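Long-range contact in sulfoquinovosidase (PDB 5AEG), which hydrolyses sulfoquinovosyl diacylglycerides and simple sulfoquinovosides such as sulfoquinovosyl glycerol, releasing sulfoquinovose for sulfoglycolysis: residues Phe136-Asp140 with Thr602-Gln606. Numbering follows the deposited sequence.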
ATOM      1  N   PHE A 136      -0.875  -8.861   0.404  1.00 17.92           N
ATOM      2  CA  PHE A 136      -0.951  -9.383  -0.959  1.00 17.03           C
ATOM      3  C   PHE A 136      -1.334 -10.852  -1.092  1.00 19.84           C
ATOM      4  O   PHE A 136      -1.666 -11.283  -2.198  1.00 18.58           O
ATOM      5  CB  PHE A 136       0.436  -9.146  -1.623  1.00 18.07           C
ATOM      6  CG  PHE A 136       0.752  -7.732  -1.961  1.00 17.69           C
ATOM      7  CD1 PHE A 136       1.379  -6.914  -1.015  1.00 17.72           C
ATOM      8  CD2 PHE A 136       0.554  -7.230  -3.248  1.00 19.76           C
ATOM      9  CE1 PHE A 136       1.703  -5.619  -1.290  1.00 17.35           C
ATOM     10  CE2 PHE A 136       0.914  -5.960  -3.545  1.00 16.66           C
ATOM     11  CZ  PHE A 136       1.475  -5.144  -2.553  1.00 16.87           C
ATOM     12  N   SER A 137      -1.215 -11.672  -0.032  1.00 16.48           N
ATOM     13  CA  SER A 137      -1.623 -13.066  -0.057  1.00 18.21           C
ATOM     14  C   SER A 137      -2.938 -13.382   0.661  1.00 19.23           C
ATOM     15  O   SER A 137      -3.582 -14.410   0.387  1.00 19.90           O
ATOM     16  CB  SER A 137      -0.534 -13.961   0.591  1.00 18.42           C
ATOM     17  OG  SER A 137       0.688 -13.916  -0.148  1.00 19.85           O
ATOM     18  N   TYR A 138      -3.328 -12.525   1.593  1.00 18.23           N
ATOM     19  CA  TYR A 138      -4.524 -12.707   2.411  1.00 19.79           C
ATOM     20  C   TYR A 138      -5.258 -11.388   2.431  1.00 22.14           C
ATOM     21  O   TYR A 138      -4.612 -10.314   2.466  1.00 23.33           O
ATOM     22  CB  TYR A 138      -4.157 -13.126   3.844  1.00 20.14           C
ATOM     23  CG  TYR A 138      -3.647 -14.548   3.875  1.00 21.75           C
ATOM     24  CD1 TYR A 138      -4.515 -15.622   3.705  1.00 27.00           C
ATOM     25  CD2 TYR A 138      -2.271 -14.815   3.964  1.00 20.68           C
ATOM     26  CE1 TYR A 138      -4.020 -16.948   3.629  1.00 31.49           C
ATOM     27  CE2 TYR A 138      -1.784 -16.100   3.948  1.00 24.94           C
ATOM     28  CZ  TYR A 138      -2.636 -17.160   3.791  1.00 30.27           C
ATOM     29  OH  TYR A 138      -2.075 -18.408   3.774  1.00 33.11           O
ATOM     30  N   PHE A 139      -6.606 -11.441   2.397  1.00 18.65           N
ATOM     31  CA  PHE A 139      -7.367 -10.238   2.714  1.00 19.54           C
ATOM     32  C   PHE A 139      -7.921 -10.473   4.103  1.00 18.46           C
ATOM     33  O   PHE A 139      -7.538  -9.750   5.057  1.00 19.61           O
ATOM     34  CB  PHE A 139      -8.455  -9.954   1.638  1.00 20.49           C
ATOM     35  CG  PHE A 139      -9.377  -8.812   1.980  1.00 18.46           C
ATOM     36  CD1 PHE A 139      -8.913  -7.625   2.598  1.00 18.32           C
ATOM     37  CD2 PHE A 139     -10.753  -8.936   1.691  1.00 19.04           C
ATOM     38  CE1 PHE A 139      -9.786  -6.592   2.962  1.00 17.85           C
ATOM     39  CE2 PHE A 139     -11.620  -7.913   2.024  1.00 18.67           C
ATOM     40  CZ  PHE A 139     -11.133  -6.720   2.628  1.00 19.66           C
ATOM     41  N   ASP A 140      -8.854 -11.436   4.240  1.00 17.42           N
ATOM     42  CA  ASP A 140      -9.197 -11.920   5.605  1.00 19.46           C
ATOM     43  C   ASP A 140      -7.925 -12.445   6.204  1.00 19.56           C
ATOM     44  O   ASP A 140      -7.345 -13.399   5.702  1.00 19.89           O
ATOM     45  CB  ASP A 140     -10.202 -13.018   5.533  1.00 20.74           C
ATOM     46  CG  ASP A 140     -10.653 -13.534   6.917  1.00 24.40           C
ATOM     47  OD1 ASP A 140     -10.346 -12.991   7.973  1.00 21.88           O
ATOM     48  OD2 ASP A 140     -11.370 -14.523   6.900  1.00 25.42           O
ATOM     49  N   THR A 602     -15.159 -13.829   2.690  1.00 21.97           N
ATOM     50  CA  THR A 602     -14.029 -14.667   2.431  1.00 24.58           C
ATOM     51  C   THR A 602     -13.476 -14.479   0.981  1.00 23.06           C
ATOM     52  O   THR A 602     -12.601 -15.201   0.601  1.00 24.30           O
ATOM     53  CB  THR A 602     -14.376 -16.159   2.650  1.00 27.98           C
ATOM     54  OG1 THR A 602     -15.423 -16.517   1.796  1.00 36.30           O
ATOM     55  CG2 THR A 602     -14.782 -16.439   4.125  1.00 37.92           C
ATOM     56  N   LEU A 603     -14.063 -13.577   0.213  1.00 19.65           N
ATOM     57  CA  LEU A 603     -13.639 -13.308  -1.133  1.00 21.21           C
ATOM     58  C   LEU A 603     -12.296 -12.515  -1.048  1.00 19.82           C
ATOM     59  O   LEU A 603     -12.126 -11.606  -0.188  1.00 19.11           O
ATOM     60  CB  LEU A 603     -14.664 -12.491  -1.902  1.00 21.76           C
ATOM     61  CG  LEU A 603     -16.051 -13.158  -2.126  1.00 21.34           C
ATOM     62  CD1 LEU A 603     -16.985 -12.151  -2.753  1.00 23.11           C
ATOM     63  CD2 LEU A 603     -15.935 -14.403  -2.951  1.00 25.24           C
ATOM     64  N   LYS A 604     -11.428 -12.831  -1.975  1.00 21.11           N
ATOM     65  CA  LYS A 604     -10.066 -12.170  -2.104  1.00 23.47           C
ATOM     66  C   LYS A 604      -9.822 -11.510  -3.456  1.00 20.91           C
ATOM     67  O   LYS A 604      -9.007 -10.574  -3.546  1.00 18.44           O
ATOM     68  CB  LYS A 604      -8.957 -13.282  -1.933  1.00 23.69           C
ATOM     69  CG  LYS A 604      -9.073 -13.995  -0.646  1.00 33.71           C
ATOM     70  CD  LYS A 604      -8.140 -15.233  -0.532  1.00 34.30           C
ATOM     71  CE  LYS A 604      -6.742 -14.734  -0.486  1.00 29.80           C
ATOM     72  NZ  LYS A 604      -5.910 -15.823   0.109  1.00 28.92           N
ATOM     73  N   TYR A 605     -10.440 -12.046  -4.525  1.00 20.60           N
ATOM     74  CA  TYR A 605     -10.045 -11.740  -5.940  1.00 20.65           C
ATOM     75  C   TYR A 605     -11.189 -11.042  -6.756  1.00 20.90           C
ATOM     76  O   TYR A 605     -11.153 -11.013  -7.972  1.00 22.25           O
ATOM     77  CB  TYR A 605      -9.493 -13.003  -6.600  1.00 20.56           C
ATOM     78  CG  TYR A 605      -8.291 -13.558  -5.847  1.00 18.85           C
ATOM     79  CD1 TYR A 605      -7.113 -12.783  -5.699  1.00 19.09           C
ATOM     80  CD2 TYR A 605      -8.311 -14.829  -5.273  1.00 23.05           C
ATOM     81  CE1 TYR A 605      -6.027 -13.253  -4.983  1.00 17.75           C
ATOM     82  CE2 TYR A 605      -7.207 -15.325  -4.582  1.00 21.02           C
ATOM     83  CZ  TYR A 605      -6.075 -14.528  -4.436  1.00 20.43           C
ATOM     84  OH  TYR A 605      -4.998 -15.015  -3.689  1.00 20.51           O
ATOM     85  N   GLN A 606     -12.146 -10.443  -6.046  1.00 17.83           N
ATOM     86  CA  GLN A 606     -13.140  -9.586  -6.630  1.00 19.42           C
ATOM     87  C   GLN A 606     -13.518  -8.482  -5.709  1.00 18.94           C
ATOM     88  O   GLN A 606     -13.256  -8.510  -4.505  1.00 19.65           O
ATOM     89  CB  GLN A 606     -14.373 -10.449  -7.029  1.00 20.01           C
ATOM     90  CG  GLN A 606     -15.019 -11.174  -5.940  1.00 19.26           C
ATOM     91  CD  GLN A 606     -16.306 -11.878  -6.406  1.00 19.31           C
ATOM     92  OE1 GLN A 606     -16.262 -13.027  -6.899  1.00 19.95           O
ATOM     93  NE2 GLN A 606     -17.404 -11.157  -6.384  1.00 21.23           N
TER
HETATM   94  O   HOH W   1      -3.051 -13.310  -3.472  1.00 19.62           O
HETATM   95  O   HOH W   2     -10.921 -12.522   2.306  1.00 25.94           O
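Loop segments 136-140 and 602-606, from the N-terminal and C-terminal domains of this GH31 enzyme, meet through the Lys-604 side chain, backbone carbonyls and two bridging waters. In 602-606, Leu-603 contributes its main chain. Leu-603 O lies 3.5 Å from CD2 of Phe-139, at the ring edge. The same O accepts from a water that in turn accepts from Asp-140 N. Lys-604 has the most surface covered by the other segment, 72 Å². Its side chain reaches across, and Lys-604 NZ donates a 2.7 Å hydrogen bond to Ser-137 O. Lys-604 NZ also lies 3.9 Å from Tyr-138 CD1. Tyr-605 points its CA-CB bond away, yet its hydroxyl comes back and donates to a second water, which donates to Phe-136 O. Ser-137 OG turns to Asp-480 and Arg-157 instead. Helix 486-495 of the catalytic barrel domain touches both sides: Phe-139 packs on Leu-491 and Met-495, Tyr-605 on Pro-488. The contact therefore lies where three domains meet, between the loop following strand 129-133 and the one leading into strand 607-609.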